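Side-chain contacts in glycerophosphoryl diester phosphodiesterase (Agrobacterium tumefaciens str. C58, PDB 3KS6), which belongs to the glycerophosphoryl diester phosphodiesterase family, folds as a TIM barrel and carries a bound magnesium ion: residues T24-A28 with M29-E33; P162-L165 with Q166-P170; A172-E175 with T176-H180; I185-I189 with D190-A194; A198-A202 with A203-F207. All blocks are in the same frame, centred on the assembly; numbering follows the deposited sequence.

Interaction 1. Residues T24-A28 with M29-E33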
# COMPACT_ATOMS: atom_id res chain seq x y z
N THR A 24 10.00 9.46 -6.15
CA THR A 24 10.61 10.78 -6.02
C THR A 24 9.55 11.83 -6.27
O THR A 24 9.39 12.76 -5.47
CB THR A 24 11.85 10.93 -6.98
OG1 THR A 24 12.83 9.95 -6.63
CG2 THR A 24 12.52 12.31 -6.84
N ALA A 25 8.78 11.66 -7.34
CA ALA A 25 7.75 12.61 -7.69
C ALA A 25 6.69 12.62 -6.61
O ALA A 25 6.24 13.68 -6.17
CB ALA A 25 7.13 12.29 -9.09
N THR A 26 6.31 11.44 -6.12
CA THR A 26 5.30 11.35 -5.06
C THR A 26 5.70 12.09 -3.76
O THR A 26 4.86 12.76 -3.13
CB THR A 26 5.00 9.87 -4.73
OG1 THR A 26 4.28 9.29 -5.83
CG2 THR A 26 4.14 9.78 -3.48
N ALA A 27 6.98 12.00 -3.39
CA ALA A 27 7.51 12.64 -2.18
C ALA A 27 7.30 14.15 -2.18
O ALA A 27 7.20 14.76 -1.10
CB ALA A 27 8.98 12.34 -2.00
N ALA A 28 7.21 14.72 -3.37
CA ALA A 28 7.00 16.18 -3.57
C ALA A 28 5.55 16.63 -3.78
O ALA A 28 5.28 17.84 -3.93
CB ALA A 28 7.86 16.63 -4.77
N MSE A 29 4.60 15.69 -3.80
CA MSE A 29 3.19 16.02 -4.05
C MSE A 29 2.40 16.35 -2.80
O MSE A 29 2.76 15.92 -1.71
CB MSE A 29 2.47 14.89 -4.78
CG MSE A 29 2.95 14.73 -6.18
SE MSE A 29 1.94 13.24 -7.01
CE MSE A 29 3.34 12.82 -8.17
N ALA A 30 1.31 17.09 -2.98
CA ALA A 30 0.45 17.48 -1.90
C ALA A 30 -0.56 16.38 -1.63
O ALA A 30 -1.76 16.57 -1.83
CB ALA A 30 -0.28 18.79 -2.26
N LEU A 31 -0.05 15.23 -1.19
CA LEU A 31 -0.85 14.07 -0.79
C LEU A 31 -0.22 13.57 0.50
O LEU A 31 0.81 14.08 0.93
CB LEU A 31 -0.97 13.01 -1.90
CG LEU A 31 0.29 12.56 -2.65
CD1 LEU A 31 1.36 11.99 -1.71
CD2 LEU A 31 -0.06 11.59 -3.79
N GLU A 32 -0.81 12.55 1.09
CA GLU A 32 -0.48 12.18 2.46
C GLU A 32 0.35 10.95 2.62
O GLU A 32 1.08 10.86 3.59
CB GLU A 32 -1.76 12.00 3.25
CG GLU A 32 -2.51 13.33 3.48
CD GLU A 32 -3.19 13.82 2.24
OE1 GLU A 32 -3.82 12.95 1.62
OE2 GLU A 32 -3.13 15.03 1.90
N GLU A 33 0.22 9.98 1.71
CA GLU A 33 0.98 8.73 1.80
C GLU A 33 1.47 8.21 0.46
O GLU A 33 0.93 8.53 -0.60
CB GLU A 33 0.11 7.63 2.44
CG GLU A 33 -0.28 7.89 3.88
CD GLU A 33 -1.36 6.93 4.40
OE1 GLU A 33 -1.74 6.00 3.68
OE2 GLU A 33 -1.85 7.14 5.53
O HOH W 1 5.23 16.81 -0.63
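At the C-terminal end of helix 20-27, where the chain turns toward strand 33-40, M29, a selenomethionine, folds back over A25 and T26. Its CE methyl lies 3.9 Å from A25 CB, and its CG rests 3.5 Å from A25 O. CG stands anti to the carbonyl carbon (chi1 -69°), and from there the extended chain runs back along the last helical turn; alanine at 25 is small enough to let the terminal methyl come down close to the backbone. The backbone turn is closed by M29 N, which donates to T26 O at 3.0 Å. This is the connection from helix 20-27 into strand 33-40, one of the strands of the TIM barrel; E33 already belongs to it, its carboxylate held by R4 outside this turn. Water 1 bridges the two sides, donating to A27 O (2.9 Å) and to M29 O (2.8 Å). Deeper in, the CG2 methyl of T26 meets L31 CD1 at 4.0 Å, the two side chains crossing at about a right angle. Threonine serves two purposes here: while its methyl packs on leucine, OG1 is hydrogen-bonded to S7 in strand 4-8. P234 and I238 of helix 234-249 touch both M29 and L31.

Interaction 2. Residues P162-L165 with Q166-P170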
# COMPACT_ATOMS: atom_id res chain seq x y z
N PRO A 162 -12.03 -8.49 -3.07
CA PRO A 162 -13.42 -8.75 -3.52
C PRO A 162 -13.93 -10.17 -3.19
O PRO A 162 -15.09 -10.31 -2.75
CB PRO A 162 -13.36 -8.44 -5.03
CG PRO A 162 -12.30 -7.31 -5.08
CD PRO A 162 -11.23 -7.82 -4.11
N SER A 163 -13.08 -11.18 -3.37
CA SER A 163 -13.43 -12.60 -3.09
C SER A 163 -13.75 -12.86 -1.64
O SER A 163 -14.77 -13.48 -1.31
CB SER A 163 -12.27 -13.51 -3.49
OG SER A 163 -12.18 -13.53 -4.88
N VAL A 164 -12.89 -12.39 -0.75
CA VAL A 164 -13.12 -12.50 0.68
C VAL A 164 -14.41 -11.76 1.08
O VAL A 164 -15.25 -12.30 1.80
CB VAL A 164 -11.85 -12.05 1.50
CG1 VAL A 164 -12.14 -11.92 3.00
CG2 VAL A 164 -10.68 -13.04 1.25
N LEU A 165 -14.59 -10.53 0.57
CA LEU A 165 -15.75 -9.72 0.94
C LEU A 165 -17.04 -10.40 0.50
O LEU A 165 -18.02 -10.43 1.24
CB LEU A 165 -15.67 -8.33 0.31
CG LEU A 165 -16.82 -7.33 0.60
CD1 LEU A 165 -17.04 -7.11 2.11
CD2 LEU A 165 -16.54 -5.98 -0.08
N GLN A 166 -17.03 -10.94 -0.72
CA GLN A 166 -18.20 -11.60 -1.30
C GLN A 166 -18.53 -12.91 -0.63
O GLN A 166 -19.70 -13.23 -0.42
CB GLN A 166 -17.96 -11.85 -2.80
CG GLN A 166 -19.06 -12.71 -3.48
CD GLN A 166 -19.19 -12.47 -4.98
OE1 GLN A 166 -19.28 -13.42 -5.75
NE2 GLN A 166 -19.19 -11.21 -5.39
N GLN A 167 -17.49 -13.66 -0.27
CA GLN A 167 -17.68 -15.00 0.29
C GLN A 167 -17.91 -15.01 1.79
O GLN A 167 -18.87 -15.59 2.27
CB GLN A 167 -16.55 -15.86 -0.20
CG GLN A 167 -16.58 -16.03 -1.69
CD GLN A 167 -15.38 -16.73 -2.18
OE1 GLN A 167 -14.74 -17.50 -1.46
NE2 GLN A 167 -15.02 -16.44 -3.44
N LEU A 168 -17.05 -14.36 2.56
CA LEU A 168 -17.37 -14.18 3.97
C LEU A 168 -18.61 -13.35 4.18
O LEU A 168 -19.36 -13.59 5.14
CB LEU A 168 -16.25 -13.48 4.74
CG LEU A 168 -15.19 -14.35 5.40
CD1 LEU A 168 -14.54 -15.29 4.42
CD2 LEU A 168 -14.16 -13.43 6.04
N GLY A 169 -18.82 -12.38 3.29
CA GLY A 169 -19.90 -11.38 3.47
C GLY A 169 -19.44 -10.30 4.47
O GLY A 169 -18.54 -10.55 5.26
N PRO A 170 -20.05 -9.10 4.43
CA PRO A 170 -19.58 -8.02 5.27
C PRO A 170 -19.68 -8.27 6.77
O PRO A 170 -18.82 -7.83 7.50
CB PRO A 170 -20.45 -6.83 4.85
CG PRO A 170 -21.57 -7.38 4.10
CD PRO A 170 -21.12 -8.65 3.51
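Q166 and Q167 turn back onto the first turn of helix 162-179: Q166 N donates to P162 O and Q167 N to S163 O, each at 2.9 Å. L168 N continues the ladder to V164 O at 2.8 Å, with an N-H...O angle of 142°. The next rung is weak: G169 N lies 2.9 Å from L165 O, but the angle falls to 123°. P170 has no N-H to offer, so the regular pattern breaks and the helix kinks; G169, with a positive phi, takes up the backbone change. Proline suits position 162 for a related reason, because a first-turn residue needs no N-H for the helix ladder. V164 N is satisfied from outside, by the hydroxyl of S161. Q167 lays its aliphatic part over an acceptor in use, with CG 3.2 Å from S163 O. Along the outer flank V164 and L168 run side by side, pointing the same way, and V164 CG1 meets L168 CD2 at 3.9 Å. In L165, CG anti to the backbone N (chi1 180°) carries the isobutyl group out to L196 and T191. Such i to i+4 bonding, interrupted at a Gly-Pro kink, belongs here to the crossover helix of a beta-alpha-beta unit in the barrel.

Interaction 3. Residues A172-E175 with T176-H180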
# COMPACT_ATOMS: atom_id res chain seq x y z
N ALA A 172 -19.31 -11.09 8.46
CA ALA A 172 -18.19 -11.96 8.86
C ALA A 172 -16.84 -11.29 8.65
O ALA A 172 -15.88 -11.57 9.40
CB ALA A 172 -18.23 -13.28 8.15
N VAL A 173 -16.74 -10.43 7.64
CA VAL A 173 -15.50 -9.65 7.49
C VAL A 173 -15.30 -8.78 8.73
O VAL A 173 -14.21 -8.72 9.31
CB VAL A 173 -15.47 -8.78 6.22
CG1 VAL A 173 -14.34 -7.69 6.30
CG2 VAL A 173 -15.32 -9.64 4.97
N ILE A 174 -16.38 -8.14 9.19
CA ILE A 174 -16.33 -7.28 10.34
C ILE A 174 -16.05 -8.09 11.62
O ILE A 174 -15.20 -7.67 12.42
CB ILE A 174 -17.64 -6.41 10.46
CG1 ILE A 174 -17.68 -5.41 9.30
CG2 ILE A 174 -17.71 -5.69 11.81
CD1 ILE A 174 -19.10 -4.80 9.05
N GLU A 175 -16.72 -9.24 11.77
CA GLU A 175 -16.47 -10.17 12.89
C GLU A 175 -14.98 -10.47 13.02
O GLU A 175 -14.39 -10.42 14.11
CB GLU A 175 -17.12 -11.55 12.63
CG GLU A 175 -18.62 -11.68 12.71
CD GLU A 175 -19.15 -13.01 12.13
OE1 GLU A 175 -18.35 -13.94 11.78
OE2 GLU A 175 -20.40 -13.12 12.01
N THR A 176 -14.42 -10.83 11.88
CA THR A 176 -13.06 -11.29 11.77
C THR A 176 -12.06 -10.21 12.13
O THR A 176 -11.11 -10.42 12.91
CB THR A 176 -12.80 -11.84 10.35
OG1 THR A 176 -13.75 -12.88 10.09
CG2 THR A 176 -11.37 -12.38 10.23
N ALA A 177 -12.29 -9.02 11.60
CA ALA A 177 -11.44 -7.89 11.95
C ALA A 177 -11.46 -7.64 13.47
O ALA A 177 -10.42 -7.48 14.08
CB ALA A 177 -11.87 -6.62 11.18
N ILE A 178 -12.64 -7.64 14.07
CA ILE A 178 -12.77 -7.39 15.49
C ILE A 178 -12.04 -8.46 16.31
O ILE A 178 -11.31 -8.13 17.26
CB ILE A 178 -14.26 -7.27 15.90
CG1 ILE A 178 -14.83 -5.95 15.32
CG2 ILE A 178 -14.41 -7.28 17.44
CD1 ILE A 178 -16.35 -5.88 15.40
N ALA A 179 -12.21 -9.72 15.92
CA ALA A 179 -11.62 -10.88 16.61
C ALA A 179 -10.09 -10.80 16.57
O ALA A 179 -9.40 -11.29 17.49
CB ALA A 179 -12.07 -12.15 15.98
N HIS A 180 -9.58 -10.17 15.53
CA HIS A 180 -8.14 -10.00 15.35
C HIS A 180 -7.57 -8.62 15.75
O HIS A 180 -6.40 -8.29 15.44
CB HIS A 180 -7.84 -10.29 13.91
CG HIS A 180 -7.86 -11.75 13.60
ND1 HIS A 180 -6.70 -12.49 13.50
CD2 HIS A 180 -8.88 -12.61 13.42
CE1 HIS A 180 -7.01 -13.75 13.23
NE2 HIS A 180 -8.33 -13.85 13.19
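I174 overlaps I178 one turn further along helix 162-179, its CG2 methyl 3.8 Å from I178 CD1. The two side chains cross obliquely. In I178, CG1 stands anti to the carbonyl carbon (chi1 -69°), and this sends the CG1-CD1 arm back toward I174; on the way CG1 passes 3.4 Å from I174 O. Beta-branched isoleucine fits position 174 well, because it offers two separate branches to its surroundings: Q199 and V200 of helix 194-202 touch this side chain, as do A203 and L205 in the loop that follows. I178 is exposed by comparison.

T176 makes the polar contact of the turn. Its OG1 donates to A172 O at 2.6 Å, while its own backbone N reaches the same oxygen at 3.0 Å. The two donors approach from opposite faces of the carbonyl plane, so a single acceptor is gripped twice. With chi1 at -57° OG1 lies beside the backbone N, which places the hydroxyl within reach of A172 O, inside the helix, while W158 and L142 touch the side chain. The backbone bonds A177 N to V173 O and I178 N to I174 O, both 3.0 Å and nearly straight, keep the spacing regular, and A179 N closes on E175 O. Alanine at 177 keeps the buried side slim, where I182 and L205 come close. A threonine hydroxyl returned to the carbonyl four residues back is a familiar feature of alpha-helices, here in the last turns of a helix packed outside the barrel strands.

Interaction 4. Residues I185-I189 with D190-A194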
# COMPACT_ATOMS: atom_id res chain seq x y z
N ILE A 185 -10.25 -1.55 7.77
CA ILE A 185 -10.17 -2.40 6.58
C ILE A 185 -10.07 -1.52 5.35
O ILE A 185 -10.49 -0.34 5.36
CB ILE A 185 -11.35 -3.42 6.43
CG1 ILE A 185 -12.67 -2.71 6.10
CG2 ILE A 185 -11.48 -4.25 7.69
CD1 ILE A 185 -13.88 -3.62 5.83
N GLY A 186 -9.54 -2.08 4.27
CA GLY A 186 -9.52 -1.42 2.97
C GLY A 186 -10.14 -2.38 1.97
O GLY A 186 -9.74 -3.53 1.94
N VAL A 187 -11.14 -1.91 1.23
CA VAL A 187 -11.79 -2.69 0.18
C VAL A 187 -11.52 -2.07 -1.20
O VAL A 187 -11.30 -0.83 -1.32
CB VAL A 187 -13.35 -2.84 0.43
CG1 VAL A 187 -13.64 -3.35 1.87
CG2 VAL A 187 -14.12 -1.53 0.18
N HIS A 188 -11.57 -2.91 -2.25
CA HIS A 188 -11.52 -2.42 -3.63
C HIS A 188 -12.64 -1.39 -3.82
O HIS A 188 -13.77 -1.63 -3.43
CB HIS A 188 -11.75 -3.57 -4.60
CG HIS A 188 -11.40 -3.27 -6.03
ND1 HIS A 188 -12.06 -2.32 -6.79
CD2 HIS A 188 -10.45 -3.80 -6.83
CE1 HIS A 188 -11.51 -2.28 -8.00
NE2 HIS A 188 -10.54 -3.16 -8.05
N ILE A 189 -12.32 -0.26 -4.44
CA ILE A 189 -13.29 0.82 -4.63
C ILE A 189 -14.57 0.33 -5.31
O ILE A 189 -15.66 0.79 -4.99
CB ILE A 189 -12.64 2.01 -5.46
CG1 ILE A 189 -13.56 3.24 -5.52
CG2 ILE A 189 -12.20 1.56 -6.84
CD1 ILE A 189 -14.06 3.71 -4.20
N ASP A 190 -14.45 -0.59 -6.25
CA ASP A 190 -15.63 -1.10 -6.98
C ASP A 190 -16.56 -1.94 -6.10
O ASP A 190 -17.67 -2.19 -6.52
CB ASP A 190 -15.24 -1.88 -8.24
CG ASP A 190 -14.59 -1.02 -9.33
OD1 ASP A 190 -14.74 0.23 -9.31
OD2 ASP A 190 -13.94 -1.63 -10.20
N THR A 191 -16.10 -2.38 -4.92
CA THR A 191 -16.93 -3.08 -3.95
C THR A 191 -17.47 -2.20 -2.81
O THR A 191 -18.24 -2.65 -1.96
CB THR A 191 -16.20 -4.30 -3.37
OG1 THR A 191 -15.13 -3.89 -2.49
CG2 THR A 191 -15.67 -5.21 -4.50
N ALA A 192 -17.11 -0.93 -2.80
CA ALA A 192 -17.54 -0.01 -1.78
C ALA A 192 -18.86 0.62 -2.18
O ALA A 192 -19.12 0.82 -3.36
CB ALA A 192 -16.47 1.12 -1.61
N ASP A 193 -19.63 0.97 -1.17
CA ASP A 193 -20.84 1.74 -1.29
C ASP A 193 -21.23 2.25 0.08
O ASP A 193 -20.62 1.85 1.10
CB ASP A 193 -21.93 0.92 -1.97
CG ASP A 193 -22.23 -0.37 -1.25
OD1 ASP A 193 -22.40 -0.36 -0.02
OD2 ASP A 193 -22.34 -1.42 -1.92
N ALA A 194 -22.22 3.14 0.12
CA ALA A 194 -22.68 3.76 1.37
C ALA A 194 -23.07 2.75 2.45
O ALA A 194 -22.77 2.95 3.62
CB ALA A 194 -23.88 4.72 1.10
O HOH W 2 -12.65 -5.56 -1.96
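H188 O takes two bonds from T191: the hydroxyl OG1 at 2.8 Å, lying in the carbonyl plane on a lone pair, and the backbone N at 2.9 Å, well above that plane. OG1 can reach because it sits between the backbone N and the carbonyl carbon (chi1 71°), the crowded position, which turns the hydroxyl toward the end of strand 184-188. The same OG1 accepts from water 2, which in turn accepts from H188 N, so threonine's hydroxyl works as both donor and acceptor. The H188 ring is engaged as well. D190 N donates to ND1 at 3.0 Å, only 3° out of the ring plane, so that the imidazole edge meets the turn squarely. The D190 carboxylate lies alongside, its plane 40° from the ring, with OD2 3.3 Å from CE1; its OD1 is held by Q217. One residue on, A192 N closes on I189 O at 3.1 Å. Packing begins where V187 CG2 meets A192 CB at 4.0 Å. Valine and alanine suit this buried side, where F207 of strand 206-210 touches both, while W210 stacks edge-to-face with H188. With ND1 serving as acceptor for a backbone N-H, the rotation of the imidazole is fixed, and the doubly gripped H188 O holds the turn that follows the strand.

Interaction 5. Residues A198-A202 with A203-F207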
# COMPACT_ATOMS: atom_id res chain seq x y z
N ALA A 198 -21.21 2.29 6.05
CA ALA A 198 -21.99 2.45 7.25
C ALA A 198 -21.88 1.24 8.16
O ALA A 198 -21.69 1.40 9.37
CB ALA A 198 -23.50 2.71 6.88
N GLN A 199 -22.04 0.04 7.60
CA GLN A 199 -21.97 -1.17 8.41
C GLN A 199 -20.59 -1.30 9.10
O GLN A 199 -20.50 -1.65 10.31
CB GLN A 199 -22.24 -2.38 7.52
CG GLN A 199 -22.41 -3.64 8.34
CD GLN A 199 -22.73 -4.83 7.52
OE1 GLN A 199 -23.01 -4.72 6.33
NE2 GLN A 199 -22.71 -6.00 8.17
N VAL A 200 -19.53 -1.01 8.34
CA VAL A 200 -18.16 -1.09 8.84
C VAL A 200 -17.95 -0.02 9.97
O VAL A 200 -17.47 -0.32 11.05
CB VAL A 200 -17.16 -0.93 7.68
CG1 VAL A 200 -15.76 -0.76 8.19
CG2 VAL A 200 -17.27 -2.11 6.70
N GLN A 201 -18.35 1.21 9.71
CA GLN A 201 -18.19 2.26 10.73
C GLN A 201 -19.05 2.07 11.97
O GLN A 201 -18.63 2.43 13.07
CB GLN A 201 -18.39 3.63 10.07
CG GLN A 201 -17.30 3.93 9.10
CD GLN A 201 -17.39 5.31 8.52
OE1 GLN A 201 -18.46 5.94 8.54
NE2 GLN A 201 -16.30 5.78 7.96
N ALA A 202 -20.23 1.47 11.81
CA ALA A 202 -21.14 1.21 12.93
C ALA A 202 -20.52 0.18 13.88
O ALA A 202 -20.83 0.19 15.07
CB ALA A 202 -22.50 0.70 12.43
N ALA A 203 -19.61 -0.65 13.36
CA ALA A 203 -18.86 -1.62 14.16
C ALA A 203 -17.59 -1.04 14.81
O ALA A 203 -16.81 -1.75 15.49
CB ALA A 203 -18.50 -2.86 13.26
N GLY A 204 -17.37 0.25 14.61
CA GLY A 204 -16.22 0.91 15.20
C GLY A 204 -14.95 0.91 14.37
O GLY A 204 -13.92 1.43 14.83
N LEU A 205 -15.03 0.39 13.14
CA LEU A 205 -13.88 0.24 12.28
C LEU A 205 -13.73 1.38 11.31
O LEU A 205 -14.75 1.94 10.85
CB LEU A 205 -14.03 -1.04 11.45
CG LEU A 205 -14.15 -2.40 12.16
CD1 LEU A 205 -14.41 -3.46 11.12
CD2 LEU A 205 -12.92 -2.70 13.01
N ASP A 206 -12.50 1.73 10.97
CA ASP A 206 -12.29 2.75 9.94
C ASP A 206 -12.44 2.09 8.57
O ASP A 206 -12.25 0.88 8.42
CB ASP A 206 -10.91 3.39 10.01
CG ASP A 206 -10.78 4.43 11.13
OD1 ASP A 206 -11.80 4.85 11.67
OD2 ASP A 206 -9.63 4.80 11.45
N PHE A 207 -12.79 2.89 7.57
CA PHE A 207 -13.13 2.38 6.25
C PHE A 207 -12.42 3.16 5.16
O PHE A 207 -12.64 4.35 5.00
CB PHE A 207 -14.67 2.47 6.00
CG PHE A 207 -15.11 1.90 4.64
CD1 PHE A 207 -15.31 0.52 4.48
CD2 PHE A 207 -15.32 2.72 3.56
CE1 PHE A 207 -15.70 -0.01 3.26
CE2 PHE A 207 -15.72 2.20 2.32
CZ PHE A 207 -15.89 0.84 2.17
O HOH W 3 -13.61 5.51 8.36
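V200 packs on the strand that follows its helix, with both methyls in use. CG1 is anti to the backbone N (chi1 170°), which carries it out over the chain beyond the helix: it lies 3.7 Å from L205 CB and 4.0 Å from F207 CD1. CG2 also comes to 4.0 Å from F207 CD1. The F207 ring offers its edge to CG1, and its own CG is anti to the backbone N (chi1 -178°), which turns the ring back against helix 194-202, where L196 and M197 touch it. Valine is compact and branched at CB, so one residue can meet both the leucine and the phenylalanine, each crossing it at about a right angle. Between helix and strand the chain makes a Schellman motif: G204 N, in a residue of positive phi, donates to Q201 O at 3.0 Å, and L205 N reaches back to V200 O at 3.3 Å. Glycine belongs here because a side chain at these angles would press on the preceding carbonyl oxygen. The motif ends the helix of a beta-alpha-beta unit and releases the chain into strand 206-210. Q201, extended beyond CG, crosses F207 at about a right angle, its amide plane 89° from the ring plane. Its NE2 donates to water 3 at 2.7 Å, and F207 N donates to that water at 2.9 Å. At the root of the same glutamine, Q201 CA makes a CA-H...O contact with L205 O at 3.5 Å.

From the N terminus, interaction 1 comes first, turning the chain from helix 20-27 into strand 33-40; it lies about 32 Å, centre to centre, from interaction 2, across the chain's centre. The other four follow in series, each closing before the next opens, so none nest or cross. Interactions 2 and 3 occupy successive parts of helix 162-179 and touch through L168 and V173. Interaction 4 then turns the chain out of strand 184-188, and T191 meets L165. Interaction 5 brings helix 194-202 round into strand 206-210; I174 packs on A203, while F207 touches V187 and A192. Together interactions 2 to 5 bind two consecutive beta-alpha-beta units of the barrel.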